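Local structure of ABC transporter, substrate binding protein (Mannopine) (Agrobacterium fabrum, 5L9S) at residues R45-A50 against V57-Y62; M86-S91 against L253-L258; A128-L133 against G138-P143. The protein serves as the periplasmic substrate-binding protein of an ABC transporter, probably for the opine mannopine, and is seen here open and unliganded. All coordinates share one frame; numbering follows the deposited sequence.

Contact 1: residues R45-A50 against V57-Y62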
ATOM      1  N   ARG A  45     -11.483   4.820 -12.091  1.00 59.42           N
ATOM      2  CA  ARG A  45     -12.676   4.908 -11.240  1.00 59.84           C
ATOM      3  C   ARG A  45     -13.821   5.515 -12.017  1.00 66.11           C
ATOM      4  O   ARG A  45     -14.913   4.938 -12.033  1.00 69.27           O
ATOM      5  CB  ARG A  45     -12.402   5.749  -9.982  1.00 58.03           C
ATOM      6  CG  ARG A  45     -11.563   5.034  -8.956  1.00 62.36           C
ATOM      7  CD  ARG A  45     -11.534   5.763  -7.634  1.00 65.11           C
ATOM      8  NE  ARG A  45     -10.552   6.850  -7.595  1.00 71.18           N
ATOM      9  CZ  ARG A  45      -9.328   6.740  -7.084  1.00 89.72           C
ATOM     10  NH1 ARG A  45      -8.924   5.596  -6.553  1.00 86.11           N
ATOM     11  NH2 ARG A  45      -8.510   7.784  -7.073  1.00 78.45           N
ATOM     12  N   ALA A  46     -13.551   6.644 -12.719  1.00 61.27           N
ATOM     13  CA  ALA A  46     -14.534   7.359 -13.544  1.00 63.03           C
ATOM     14  C   ALA A  46     -14.956   6.576 -14.783  1.00 67.88           C
ATOM     15  O   ALA A  46     -16.123   6.688 -15.202  1.00 71.65           O
ATOM     16  CB  ALA A  46     -13.989   8.716 -13.938  1.00 64.19           C
ATOM     17  N   LYS A  47     -14.018   5.791 -15.378  1.00 60.48           N
ATOM     18  CA  LYS A  47     -14.321   4.972 -16.552  1.00 61.97           C
ATOM     19  C   LYS A  47     -15.179   3.771 -16.172  1.00 64.44           C
ATOM     20  O   LYS A  47     -16.051   3.392 -16.940  1.00 65.50           O
ATOM     21  CB  LYS A  47     -13.046   4.535 -17.267  1.00 63.92           C
ATOM     22  CG  LYS A  47     -12.804   5.268 -18.570  1.00 77.33           C
ATOM     23  CD  LYS A  47     -11.370   5.761 -18.690  1.00 83.93           C
ATOM     24  CE  LYS A  47     -11.172   6.570 -19.954  1.00 99.44           C
ATOM     25  NZ  LYS A  47     -10.096   7.585 -19.794  1.00104.70           N
ATOM     26  N   VAL A  48     -14.955   3.194 -14.967  1.00 58.63           N
ATOM     27  CA  VAL A  48     -15.747   2.064 -14.453  1.00 58.81           C
ATOM     28  C   VAL A  48     -17.169   2.530 -14.127  1.00 66.24           C
ATOM     29  O   VAL A  48     -18.142   1.907 -14.568  1.00 68.31           O
ATOM     30  CB  VAL A  48     -15.078   1.326 -13.268  1.00 59.20           C
ATOM     31  CG1 VAL A  48     -15.999   0.254 -12.679  1.00 60.13           C
ATOM     32  CG2 VAL A  48     -13.759   0.702 -13.702  1.00 56.80           C
ATOM     33  N   THR A  49     -17.275   3.656 -13.416  1.00 62.93           N
ATOM     34  CA  THR A  49     -18.564   4.223 -13.065  1.00 66.62           C
ATOM     35  C   THR A  49     -19.427   4.438 -14.331  1.00 74.44           C
ATOM     36  O   THR A  49     -20.534   3.896 -14.411  1.00 76.10           O
ATOM     37  CB  THR A  49     -18.377   5.482 -12.186  1.00 74.52           C
ATOM     38  OG1 THR A  49     -17.478   5.184 -11.121  1.00 68.24           O
ATOM     39  CG2 THR A  49     -19.694   6.006 -11.626  1.00 74.83           C
ATOM     40  N   ALA A  50     -18.874   5.166 -15.332  1.00 72.50           N
ATOM     41  CA  ALA A  50     -19.554   5.482 -16.601  1.00 76.35           C
ATOM     42  C   ALA A  50     -20.032   4.230 -17.345  1.00 83.03           C
ATOM     43  O   ALA A  50     -21.141   4.208 -17.886  1.00 86.51           O
ATOM     44  CB  ALA A  50     -18.642   6.306 -17.493  1.00 76.92           C
ATOM     45  N   VAL A  57     -20.172  -2.510 -20.444  1.00 90.82           N
ATOM     46  CA  VAL A  57     -19.022  -2.863 -19.638  1.00 87.10           C
ATOM     47  C   VAL A  57     -17.962  -3.405 -20.585  1.00 89.56           C
ATOM     48  O   VAL A  57     -18.156  -4.460 -21.195  1.00 90.83           O
ATOM     49  CB  VAL A  57     -19.359  -3.880 -18.511  1.00 91.73           C
ATOM     50  CG1 VAL A  57     -19.836  -3.174 -17.251  1.00 90.91           C
ATOM     51  CG2 VAL A  57     -20.379  -4.916 -18.978  1.00 95.74           C
ATOM     52  N   THR A  58     -16.856  -2.668 -20.736  1.00 83.06           N
ATOM     53  CA  THR A  58     -15.770  -3.100 -21.592  1.00 81.57           C
ATOM     54  C   THR A  58     -14.750  -3.890 -20.785  1.00 81.88           C
ATOM     55  O   THR A  58     -14.275  -4.916 -21.260  1.00 83.39           O
ATOM     56  CB  THR A  58     -15.197  -1.920 -22.375  1.00 92.12           C
ATOM     57  OG1 THR A  58     -16.230  -1.394 -23.215  1.00 98.15           O
ATOM     58  CG2 THR A  58     -13.998  -2.312 -23.257  1.00 93.19           C
ATOM     59  N   TRP A  59     -14.482  -3.452 -19.547  1.00 73.19           N
ATOM     60  CA  TRP A  59     -13.483  -3.981 -18.621  1.00 67.99           C
ATOM     61  C   TRP A  59     -14.034  -5.057 -17.682  1.00 71.20           C
ATOM     62  O   TRP A  59     -15.200  -5.003 -17.293  1.00 74.33           O
ATOM     63  CB  TRP A  59     -12.872  -2.849 -17.790  1.00 63.32           C
ATOM     64  CG  TRP A  59     -12.230  -1.711 -18.528  1.00 63.57           C
ATOM     65  CD1 TRP A  59     -12.021  -1.595 -19.871  1.00 67.87           C
ATOM     66  CD2 TRP A  59     -11.698  -0.520 -17.933  1.00 61.60           C
ATOM     67  NE1 TRP A  59     -11.406  -0.396 -20.152  1.00 66.25           N
ATOM     68  CE2 TRP A  59     -11.183   0.277 -18.981  1.00 65.60           C
ATOM     69  CE3 TRP A  59     -11.601  -0.050 -16.601  1.00 60.65           C
ATOM     70  CZ2 TRP A  59     -10.604   1.529 -18.748  1.00 63.92           C
ATOM     71  CZ3 TRP A  59     -11.003   1.181 -16.365  1.00 60.68           C
ATOM     72  CH2 TRP A  59     -10.495   1.946 -17.427  1.00 62.33           C
ATOM     73  N   ASP A  60     -13.183  -6.030 -17.321  1.00 63.32           N
ATOM     74  CA  ASP A  60     -13.503  -7.128 -16.418  1.00 62.24           C
ATOM     75  C   ASP A  60     -12.914  -6.867 -15.030  1.00 61.58           C
ATOM     76  O   ASP A  60     -13.562  -7.131 -14.010  1.00 60.87           O
ATOM     77  CB  ASP A  60     -12.923  -8.446 -16.963  1.00 65.08           C
ATOM     78  CG  ASP A  60     -13.511  -8.892 -18.280  1.00 84.59           C
ATOM     79  OD1 ASP A  60     -14.682  -9.284 -18.296  1.00 88.98           O
ATOM     80  OD2 ASP A  60     -12.777  -8.906 -19.281  1.00 91.54           O
ATOM     81  N   LEU A  61     -11.647  -6.403 -14.998  1.00 54.37           N
ATOM     82  CA  LEU A  61     -10.887  -6.153 -13.774  1.00 50.20           C
ATOM     83  C   LEU A  61     -10.159  -4.835 -13.835  1.00 52.89           C
ATOM     84  O   LEU A  61      -9.817  -4.373 -14.916  1.00 53.82           O
ATOM     85  CB  LEU A  61      -9.846  -7.269 -13.544  1.00 48.12           C
ATOM     86  CG  LEU A  61     -10.316  -8.706 -13.361  1.00 52.45           C
ATOM     87  CD1 LEU A  61      -9.171  -9.667 -13.554  1.00 51.33           C
ATOM     88  CD2 LEU A  61     -10.960  -8.920 -12.009  1.00 51.90           C
ATOM     89  N   TYR A  62      -9.899  -4.249 -12.670  1.00 49.56           N
ATOM     90  CA  TYR A  62      -9.080  -3.046 -12.507  1.00 48.78           C
ATOM     91  C   TYR A  62      -8.390  -3.038 -11.146  1.00 53.25           C
ATOM     92  O   TYR A  62      -8.878  -3.674 -10.204  1.00 54.17           O
ATOM     93  CB  TYR A  62      -9.837  -1.734 -12.806  1.00 50.68           C
ATOM     94  CG  TYR A  62     -10.801  -1.259 -11.741  1.00 52.47           C
ATOM     95  CD1 TYR A  62     -12.084  -1.790 -11.646  1.00 56.53           C
ATOM     96  CD2 TYR A  62     -10.449  -0.240 -10.857  1.00 50.96           C
ATOM     97  CE1 TYR A  62     -12.991  -1.334 -10.681  1.00 57.74           C
ATOM     98  CE2 TYR A  62     -11.341   0.212  -9.880  1.00 51.48           C
ATOM     99  CZ  TYR A  62     -12.617  -0.327  -9.808  1.00 61.51           C
ATOM    100  OH  TYR A  62     -13.508   0.103  -8.853  1.00 64.27           O
TER

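Contact 2: residues M86-S91 against L253-L258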
ATOM      1  N   MET A  86     -14.079 -17.277  -0.105  1.00 89.47           N
ATOM      2  CA  MET A  86     -14.190 -18.421   0.796  1.00 91.42           C
ATOM      3  C   MET A  86     -13.233 -19.555   0.453  1.00 93.06           C
ATOM      4  O   MET A  86     -12.664 -20.155   1.363  1.00 92.60           O
ATOM      5  CB  MET A  86     -15.642 -18.922   0.845  1.00 98.32           C
ATOM      6  CG  MET A  86     -16.505 -18.143   1.812  1.00102.81           C
ATOM      7  SD  MET A  86     -18.285 -18.323   1.537  1.00112.33           S
ATOM      8  CE  MET A  86     -18.881 -16.918   2.449  1.00107.90           C
ATOM      9  N   GLN A  87     -13.015 -19.800  -0.862  1.00 88.12           N
ATOM     10  CA  GLN A  87     -12.143 -20.847  -1.405  1.00 87.94           C
ATOM     11  C   GLN A  87     -10.655 -20.679  -1.029  1.00 87.34           C
ATOM     12  O   GLN A  87      -9.877 -21.617  -1.211  1.00 88.35           O
ATOM     13  CB  GLN A  87     -12.327 -20.991  -2.933  1.00 89.99           C
ATOM     14  CG  GLN A  87     -11.449 -20.068  -3.782  1.00 98.48           C
ATOM     15  CD  GLN A  87     -11.580 -20.279  -5.272  1.00121.33           C
ATOM     16  OE1 GLN A  87     -11.719 -19.324  -6.035  1.00114.51           O
ATOM     17  NE2 GLN A  87     -11.501 -21.523  -5.733  1.00119.62           N
ATOM     18  N   PHE A  88     -10.266 -19.514  -0.502  1.00 79.17           N
ATOM     19  CA  PHE A  88      -8.881 -19.267  -0.111  1.00 75.90           C
ATOM     20  C   PHE A  88      -8.642 -19.437   1.405  1.00 86.05           C
ATOM     21  O   PHE A  88      -7.691 -18.866   1.957  1.00 85.23           O
ATOM     22  CB  PHE A  88      -8.404 -17.903  -0.639  1.00 72.45           C
ATOM     23  CG  PHE A  88      -8.395 -17.832  -2.145  1.00 71.76           C
ATOM     24  CD1 PHE A  88      -7.421 -18.498  -2.883  1.00 73.14           C
ATOM     25  CD2 PHE A  88      -9.375 -17.131  -2.828  1.00 72.75           C
ATOM     26  CE1 PHE A  88      -7.425 -18.452  -4.283  1.00 73.93           C
ATOM     27  CE2 PHE A  88      -9.373 -17.081  -4.225  1.00 75.58           C
ATOM     28  CZ  PHE A  88      -8.398 -17.742  -4.945  1.00 73.08           C
ATOM     29  N   ILE A  89      -9.498 -20.256   2.065  1.00 88.47           N
ATOM     30  CA  ILE A  89      -9.418 -20.622   3.495  1.00 90.13           C
ATOM     31  C   ILE A  89      -9.187 -22.174   3.574  1.00 97.97           C
ATOM     32  O   ILE A  89      -9.685 -22.883   4.447  1.00 99.29           O
ATOM     33  CB  ILE A  89     -10.598 -20.039   4.367  1.00 94.21           C
ATOM     34  CG1 ILE A  89     -10.885 -18.520   4.060  1.00 91.68           C
ATOM     35  CG2 ILE A  89     -10.399 -20.282   5.883  1.00 95.36           C
ATOM     36  CD1 ILE A  89      -9.709 -17.453   4.333  1.00 93.53           C
ATOM     37  N   ASN A  90      -8.411 -22.657   2.586  1.00 96.21           N
ATOM     38  CA  ASN A  90      -7.901 -24.013   2.373  1.00 99.32           C
ATOM     39  C   ASN A  90      -6.414 -23.939   2.752  1.00102.46           C
ATOM     40  O   ASN A  90      -5.758 -24.960   2.965  1.00104.11           O
ATOM     41  CB  ASN A  90      -8.043 -24.411   0.877  1.00100.12           C
ATOM     42  CG  ASN A  90      -7.038 -23.777  -0.082  1.00108.79           C
ATOM     43  OD1 ASN A  90      -6.164 -24.456  -0.634  1.00102.58           O
ATOM     44  ND2 ASN A  90      -7.125 -22.466  -0.300  1.00 92.16           N
ATOM     45  N   SER A  91      -5.894 -22.692   2.782  1.00 95.86           N
ATOM     46  CA  SER A  91      -4.525 -22.321   3.098  1.00 93.00           C
ATOM     47  C   SER A  91      -4.512 -21.132   4.049  1.00 92.06           C
ATOM     48  O   SER A  91      -5.416 -20.286   4.030  1.00 90.75           O
ATOM     49  CB  SER A  91      -3.757 -21.959   1.822  1.00 96.04           C
ATOM     50  OG  SER A  91      -4.191 -20.740   1.231  1.00104.82           O
ATOM     51  N   LEU A 253      -8.074 -15.567 -13.531  1.00 59.55           N
ATOM     52  CA  LEU A 253      -6.891 -14.712 -13.534  1.00 56.48           C
ATOM     53  C   LEU A 253      -6.551 -14.302 -12.103  1.00 61.40           C
ATOM     54  O   LEU A 253      -5.366 -14.274 -11.748  1.00 60.18           O
ATOM     55  CB  LEU A 253      -7.080 -13.494 -14.464  1.00 55.10           C
ATOM     56  CG  LEU A 253      -5.901 -12.521 -14.586  1.00 56.38           C
ATOM     57  CD1 LEU A 253      -4.683 -13.176 -15.176  1.00 56.66           C
ATOM     58  CD2 LEU A 253      -6.271 -11.336 -15.395  1.00 57.46           C
ATOM     59  N   ILE A 254      -7.593 -14.029 -11.274  1.00 59.27           N
ATOM     60  CA  ILE A 254      -7.436 -13.689  -9.857  1.00 57.47           C
ATOM     61  C   ILE A 254      -6.887 -14.901  -9.085  1.00 62.17           C
ATOM     62  O   ILE A 254      -5.882 -14.768  -8.386  1.00 59.82           O
ATOM     63  CB  ILE A 254      -8.756 -13.154  -9.245  1.00 61.98           C
ATOM     64  CG1 ILE A 254      -9.160 -11.805  -9.881  1.00 61.82           C
ATOM     65  CG2 ILE A 254      -8.623 -13.029  -7.710  1.00 62.90           C
ATOM     66  CD1 ILE A 254     -10.409 -11.139  -9.243  1.00 67.63           C
ATOM     67  N   GLU A 255      -7.549 -16.079  -9.227  1.00 62.83           N
ATOM     68  CA  GLU A 255      -7.173 -17.352  -8.595  1.00 63.79           C
ATOM     69  C   GLU A 255      -5.733 -17.703  -8.942  1.00 65.08           C
ATOM     70  O   GLU A 255      -4.985 -18.128  -8.052  1.00 65.82           O
ATOM     71  CB  GLU A 255      -8.119 -18.487  -9.043  1.00 69.46           C
ATOM     72  CG  GLU A 255      -8.007 -19.767  -8.219  1.00 81.67           C
ATOM     73  CD  GLU A 255      -8.731 -21.002  -8.726  1.00109.26           C
ATOM     74  OE1 GLU A 255      -9.780 -20.867  -9.401  1.00102.44           O
ATOM     75  OE2 GLU A 255      -8.262 -22.118  -8.407  1.00109.47           O
ATOM     76  N   PHE A 256      -5.339 -17.477 -10.228  1.00 58.42           N
ATOM     77  CA  PHE A 256      -3.981 -17.713 -10.734  1.00 57.15           C
ATOM     78  C   PHE A 256      -2.951 -16.963  -9.910  1.00 56.91           C
ATOM     79  O   PHE A 256      -1.927 -17.535  -9.578  1.00 57.43           O
ATOM     80  CB  PHE A 256      -3.838 -17.335 -12.232  1.00 59.48           C
ATOM     81  CG  PHE A 256      -2.506 -17.722 -12.847  1.00 60.66           C
ATOM     82  CD1 PHE A 256      -2.277 -19.020 -13.295  1.00 65.59           C
ATOM     83  CD2 PHE A 256      -1.475 -16.797 -12.955  1.00 60.10           C
ATOM     84  CE1 PHE A 256      -1.040 -19.383 -13.832  1.00 66.56           C
ATOM     85  CE2 PHE A 256      -0.239 -17.161 -13.499  1.00 62.99           C
ATOM     86  CZ  PHE A 256      -0.032 -18.449 -13.940  1.00 63.44           C
ATOM     87  N   TRP A 257      -3.219 -15.689  -9.606  1.00 49.64           N
ATOM     88  CA  TRP A 257      -2.353 -14.821  -8.819  1.00 46.07           C
ATOM     89  C   TRP A 257      -2.283 -15.280  -7.372  1.00 49.18           C
ATOM     90  O   TRP A 257      -1.181 -15.467  -6.849  1.00 45.98           O
ATOM     91  CB  TRP A 257      -2.842 -13.362  -8.902  1.00 43.14           C
ATOM     92  CG  TRP A 257      -2.104 -12.433  -7.982  1.00 41.43           C
ATOM     93  CD1 TRP A 257      -2.507 -11.998  -6.748  1.00 43.04           C
ATOM     94  CD2 TRP A 257      -0.804 -11.885  -8.196  1.00 40.11           C
ATOM     95  NE1 TRP A 257      -1.529 -11.228  -6.175  1.00 40.59           N
ATOM     96  CE2 TRP A 257      -0.472 -11.133  -7.043  1.00 41.90           C
ATOM     97  CE3 TRP A 257       0.128 -11.967  -9.248  1.00 42.23           C
ATOM     98  CZ2 TRP A 257       0.732 -10.426  -6.931  1.00 39.90           C
ATOM     99  CZ3 TRP A 257       1.310 -11.251  -9.146  1.00 42.34           C
ATOM    100  CH2 TRP A 257       1.589 -10.463  -8.013  1.00 41.17           C
ATOM    101  N   LEU A 258      -3.449 -15.431  -6.711  1.00 48.38           N
ATOM    102  CA  LEU A 258      -3.487 -15.807  -5.294  1.00 49.57           C
ATOM    103  C   LEU A 258      -2.848 -17.175  -4.981  1.00 57.23           C
ATOM    104  O   LEU A 258      -2.216 -17.337  -3.924  1.00 57.54           O
ATOM    105  CB  LEU A 258      -4.917 -15.723  -4.730  1.00 50.68           C
ATOM    106  CG  LEU A 258      -5.448 -14.312  -4.542  1.00 54.13           C
ATOM    107  CD1 LEU A 258      -6.932 -14.332  -4.276  1.00 56.59           C
ATOM    108  CD2 LEU A 258      -4.643 -13.522  -3.439  1.00 52.95           C
TER

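Contact 3: residues A128-L133 against G138-P143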
ATOM      1  N   ALA A 128       7.626   6.566  18.729  1.00 51.66           N
ATOM      2  CA  ALA A 128       7.927   7.264  19.983  1.00 53.28           C
ATOM      3  C   ALA A 128       9.304   7.907  19.908  1.00 58.71           C
ATOM      4  O   ALA A 128       9.472   9.022  20.407  1.00 60.53           O
ATOM      5  CB  ALA A 128       7.861   6.300  21.155  1.00 54.58           C
ATOM      6  N   ASP A 129      10.265   7.250  19.238  1.00 53.61           N
ATOM      7  CA  ASP A 129      11.609   7.789  19.064  1.00 54.60           C
ATOM      8  C   ASP A 129      11.609   8.984  18.107  1.00 58.47           C
ATOM      9  O   ASP A 129      12.399   9.909  18.298  1.00 60.41           O
ATOM     10  CB  ASP A 129      12.562   6.705  18.569  1.00 55.57           C
ATOM     11  CG  ASP A 129      12.851   5.546  19.508  1.00 61.84           C
ATOM     12  OD1 ASP A 129      12.688   5.717  20.767  1.00 60.75           O
ATOM     13  OD2 ASP A 129      13.313   4.494  19.012  1.00 67.02           O
ATOM     14  N   MET A 130      10.696   8.993  17.106  1.00 52.77           N
ATOM     15  CA  MET A 130      10.542  10.133  16.182  1.00 52.08           C
ATOM     16  C   MET A 130      10.160  11.392  16.988  1.00 58.56           C
ATOM     17  O   MET A 130      10.607  12.492  16.667  1.00 59.30           O
ATOM     18  CB  MET A 130       9.502   9.821  15.084  1.00 51.51           C
ATOM     19  CG  MET A 130       9.281  10.959  14.096  1.00 54.21           C
ATOM     20  SD  MET A 130       8.920  10.376  12.439  1.00 53.91           S
ATOM     21  CE  MET A 130       8.922  11.811  11.585  1.00 52.00           C
ATOM     22  N   TRP A 131       9.414  11.209  18.086  1.00 57.01           N
ATOM     23  CA  TRP A 131       9.006  12.303  18.966  1.00 59.88           C
ATOM     24  C   TRP A 131      10.046  12.611  20.059  1.00 68.67           C
ATOM     25  O   TRP A 131       9.860  13.552  20.829  1.00 71.95           O
ATOM     26  CB  TRP A 131       7.659  11.980  19.609  1.00 57.91           C
ATOM     27  CG  TRP A 131       6.497  12.620  18.916  1.00 58.35           C
ATOM     28  CD1 TRP A 131       5.798  13.724  19.320  1.00 63.10           C
ATOM     29  CD2 TRP A 131       5.893  12.187  17.686  1.00 55.76           C
ATOM     30  NE1 TRP A 131       4.790  14.000  18.422  1.00 61.41           N
ATOM     31  CE2 TRP A 131       4.822  13.069  17.412  1.00 60.10           C
ATOM     32  CE3 TRP A 131       6.167  11.152  16.775  1.00 54.41           C
ATOM     33  CZ2 TRP A 131       4.022  12.939  16.273  1.00 57.61           C
ATOM     34  CZ3 TRP A 131       5.366  11.018  15.650  1.00 53.93           C
ATOM     35  CH2 TRP A 131       4.318  11.914  15.402  1.00 55.30           C
ATOM     36  N   ASP A 132      11.121  11.813  20.141  1.00 65.47           N
ATOM     37  CA  ASP A 132      12.169  11.948  21.160  1.00 67.69           C
ATOM     38  C   ASP A 132      13.367  12.737  20.605  1.00 73.42           C
ATOM     39  O   ASP A 132      14.361  12.159  20.181  1.00 71.94           O
ATOM     40  CB  ASP A 132      12.574  10.539  21.636  1.00 68.61           C
ATOM     41  CG  ASP A 132      13.287  10.421  22.956  1.00 75.61           C
ATOM     42  OD1 ASP A 132      13.924  11.402  23.368  1.00 76.74           O
ATOM     43  OD2 ASP A 132      13.237   9.316  23.558  1.00 81.30           O
ATOM     44  N   LEU A 133      13.251  14.072  20.613  1.00 74.24           N
ATOM     45  CA  LEU A 133      14.269  15.017  20.117  1.00 76.68           C
ATOM     46  C   LEU A 133      15.502  15.082  21.002  1.00 84.06           C
ATOM     47  O   LEU A 133      16.587  15.450  20.521  1.00 86.54           O
ATOM     48  CB  LEU A 133      13.672  16.415  19.944  1.00 78.53           C
ATOM     49  CG  LEU A 133      12.524  16.504  18.963  1.00 81.23           C
ATOM     50  CD1 LEU A 133      11.622  17.649  19.314  1.00 83.69           C
ATOM     51  CD2 LEU A 133      13.020  16.556  17.528  1.00 81.63           C
ATOM     52  N   GLY A 138      17.622  16.464  15.350  1.00 72.64           N
ATOM     53  CA  GLY A 138      17.515  16.724  13.922  1.00 70.84           C
ATOM     54  C   GLY A 138      16.126  17.132  13.464  1.00 70.35           C
ATOM     55  O   GLY A 138      15.172  17.206  14.251  1.00 67.07           O
ATOM     56  N   ALA A 139      16.016  17.383  12.162  1.00 66.34           N
ATOM     57  CA  ALA A 139      14.783  17.793  11.526  1.00 64.40           C
ATOM     58  C   ALA A 139      13.924  16.566  11.174  1.00 63.83           C
ATOM     59  O   ALA A 139      14.475  15.537  10.751  1.00 61.23           O
ATOM     60  CB  ALA A 139      15.128  18.579  10.280  1.00 66.24           C
ATOM     61  N   ARG A 140      12.583  16.658  11.408  1.00 58.40           N
ATOM     62  CA  ARG A 140      11.656  15.579  11.054  1.00 54.28           C
ATOM     63  C   ARG A 140      11.016  15.859   9.690  1.00 55.47           C
ATOM     64  O   ARG A 140      11.052  16.974   9.186  1.00 56.16           O
ATOM     65  CB  ARG A 140      10.546  15.295  12.111  1.00 53.73           C
ATOM     66  CG  ARG A 140      10.906  15.294  13.600  1.00 64.40           C
ATOM     67  CD  ARG A 140      11.591  14.052  14.112  1.00 74.69           C
ATOM     68  NE  ARG A 140      12.980  14.384  14.371  1.00 75.24           N
ATOM     69  CZ  ARG A 140      13.756  13.889  15.324  1.00 76.90           C
ATOM     70  NH1 ARG A 140      13.289  12.983  16.172  1.00 56.24           N
ATOM     71  NH2 ARG A 140      14.997  14.312  15.451  1.00 64.58           N
ATOM     72  N   SER A 141      10.422  14.837   9.106  1.00 51.20           N
ATOM     73  CA  SER A 141       9.722  14.920   7.827  1.00 50.56           C
ATOM     74  C   SER A 141       8.508  14.015   7.837  1.00 53.62           C
ATOM     75  O   SER A 141       8.589  12.870   8.290  1.00 52.01           O
ATOM     76  CB  SER A 141      10.651  14.562   6.671  1.00 52.25           C
ATOM     77  OG  SER A 141       9.942  14.525   5.443  1.00 57.26           O
ATOM     78  N   PHE A 142       7.368  14.544   7.381  1.00 51.48           N
ATOM     79  CA  PHE A 142       6.133  13.767   7.278  1.00 49.94           C
ATOM     80  C   PHE A 142       5.520  14.074   5.947  1.00 54.14           C
ATOM     81  O   PHE A 142       5.668  15.209   5.500  1.00 54.59           O
ATOM     82  CB  PHE A 142       5.114  14.179   8.354  1.00 52.68           C
ATOM     83  CG  PHE A 142       5.245  13.543   9.708  1.00 53.58           C
ATOM     84  CD1 PHE A 142       4.933  12.203   9.896  1.00 54.40           C
ATOM     85  CD2 PHE A 142       5.627  14.297  10.811  1.00 57.70           C
ATOM     86  CE1 PHE A 142       5.043  11.613  11.159  1.00 55.00           C
ATOM     87  CE2 PHE A 142       5.738  13.708  12.074  1.00 60.37           C
ATOM     88  CZ  PHE A 142       5.436  12.371  12.241  1.00 55.89           C
ATOM     89  N   PRO A 143       4.746  13.148   5.325  1.00 51.18           N
ATOM     90  CA  PRO A 143       4.051  13.520   4.081  1.00 51.31           C
ATOM     91  C   PRO A 143       2.956  14.545   4.337  1.00 59.98           C
ATOM     92  O   PRO A 143       2.358  14.612   5.416  1.00 60.75           O
ATOM     93  CB  PRO A 143       3.447  12.218   3.584  1.00 50.19           C
ATOM     94  CG  PRO A 143       3.367  11.337   4.760  1.00 53.43           C
ATOM     95  CD  PRO A 143       4.447  11.753   5.718  1.00 50.14           C
TER

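Contact 1: residues R45-A50 against V57-Y62
V48 on the helix drops its CG2 methyl into the angle between W59 and Y62, and that one branch carries most of the contact. Against the tyrosine it makes a CH-pi contact: CG2 of V48 lies 3.9 Å from the centroid of the Y62 ring, 22° off the ring normal, so it sits over the face but nearer the rim on the CD1 side. The other methyl, V48 CG1, reaches the same ring at CE1 of Y62, 3.9 Å away. Since CG1 lies anti to the backbone N (chi1 174°), both branches can lean on the tyrosine.

The remaining contacts are plain apolar ones with the tryptophan. V48 CG2 is 3.7 Å from W59 CE3, and the foot of the next side chain does the rest, with K47 CB 3.6 Å from W59 CH2. The lysine then leads away from the indole, and its amine forms a long, weak ion pair with E43.

Helix 41-53 and strand 61-65 form the closing half of a beta-alpha-beta crossover that starts at strand 33-38, with strand 4-9 lying between the two strands in the sheet. W59 and Y62 also rest on A8 of strand 4-9, while I77 of helix 72-77 packs on both V48 and Y62.

Contact 2: residues M86-S91 against L253-L258
The loop that follows helix 82-85 packs through F88 onto the last turns of helix 247-258, where E255 and L258, one turn apart, receive the ring. L258 supplies the closest approach. Its CD1 methyl stands over one face of the phenyl ring, 3.8 Å from the F88 centroid and 17° off the normal, in a CH-pi contact. The leucine also uses the root of its side chain, with L258 CB 3.7 Å from F88 CE1, so the ring is met both by the branch and by the carbon next to the backbone. E255 touches farther out, at the end of the ring: its CG is 3.9 Å from F88 CZ. The extended glutamate chain, with CG anti to the backbone N (chi1 -167°), carries the carboxylate on past the ring, and OE2 makes a salt bridge there with R259.

This loop begins directly after C85, whose disulfide to C99 ties its start to strand 99-100; F88 therefore lies in a disulfide-closed segment and reaches a helix more than 160 residues further along the chain. The phenyl ring is held from both sides, since Q87 CG of its own loop lies 3.6 Å above the face opposite L258 CD1. F84 meets F88 with its ring at a steep angle, and L94, later in the same loop, touches both F88 and L258. R259, just beyond the helix segment, also packs against F88 and takes part in a weak hydrogen bond with Q87 O.

Contact 3: residues A128-L133 against G138-P143
R140 grips M130 through its backbone carbonyl and lies along its side chain. The one hydrogen bond across the contact runs from R140 NH1 to the backbone M130 O, 2.8 Å long with 154° at the hydrogen; the donor stands above the carbonyl plane. Alongside it the two chains slide past each other in opposite directions, M130 CG lying 3.9 Å from R140 CD. L133 comes from above: its CD2 methyl sits over the centre of one guanidinium face, 3.5 Å from R140 CZ.

The methionine goes on to F142. With CG anti to the backbone N (chi1 180°), the chain runs across to the strand and sets M130 CE over one face of the phenyl ring, 3.8 Å from the F142 centroid. That methyl makes a CH-pi contact, and the sulfur, oblique to the ring with M130 SD 4.7 Å from the F142 centroid, adds a Met-aromatic contact. W131 closes on the end of the same ring, CH2 of W131 being 3.4 Å from F142 CZ, with the two ring planes inclined at 57°.

In the second shell, the guanidinium is fixed by more than the methionine carbonyl. R140 NH2 donates to G138 O at 3.1 Å, within its own segment, and also to F136 O in the turn between the segments, so one arginine gathers three backbone carbonyls. W131 is held by NE1 bonding to K177 O, and L181 of helix 171-181 lies against W131, R140 and F142. Short helix 127-130 and the turn after it pack against strand 140-143, which is flanked by parallel strands 185-189 and 206-210, a piece of the alpha/beta architecture of periplasmic binding proteins.

In the fold
Contacts 1 and 2 belong to the same lobe and touch directly: L61 CD2 packs 3.6 Å from I254 CD1, so the strand of contact 1 and the helix of contact 2 share an apolar layer although their centres are 23 Å apart. Contact 3 lies on the far side of the chain's centre, its own centre about 41 Å from those of both others. Contacts 1 and 3 reach the same mixed sheet, through which the long strands 103-116 and 224-240 run. This fits the two-lobed architecture of periplasmic binding proteins, whose ligands bind in the cleft between lobes; here the protein is open and without ligand.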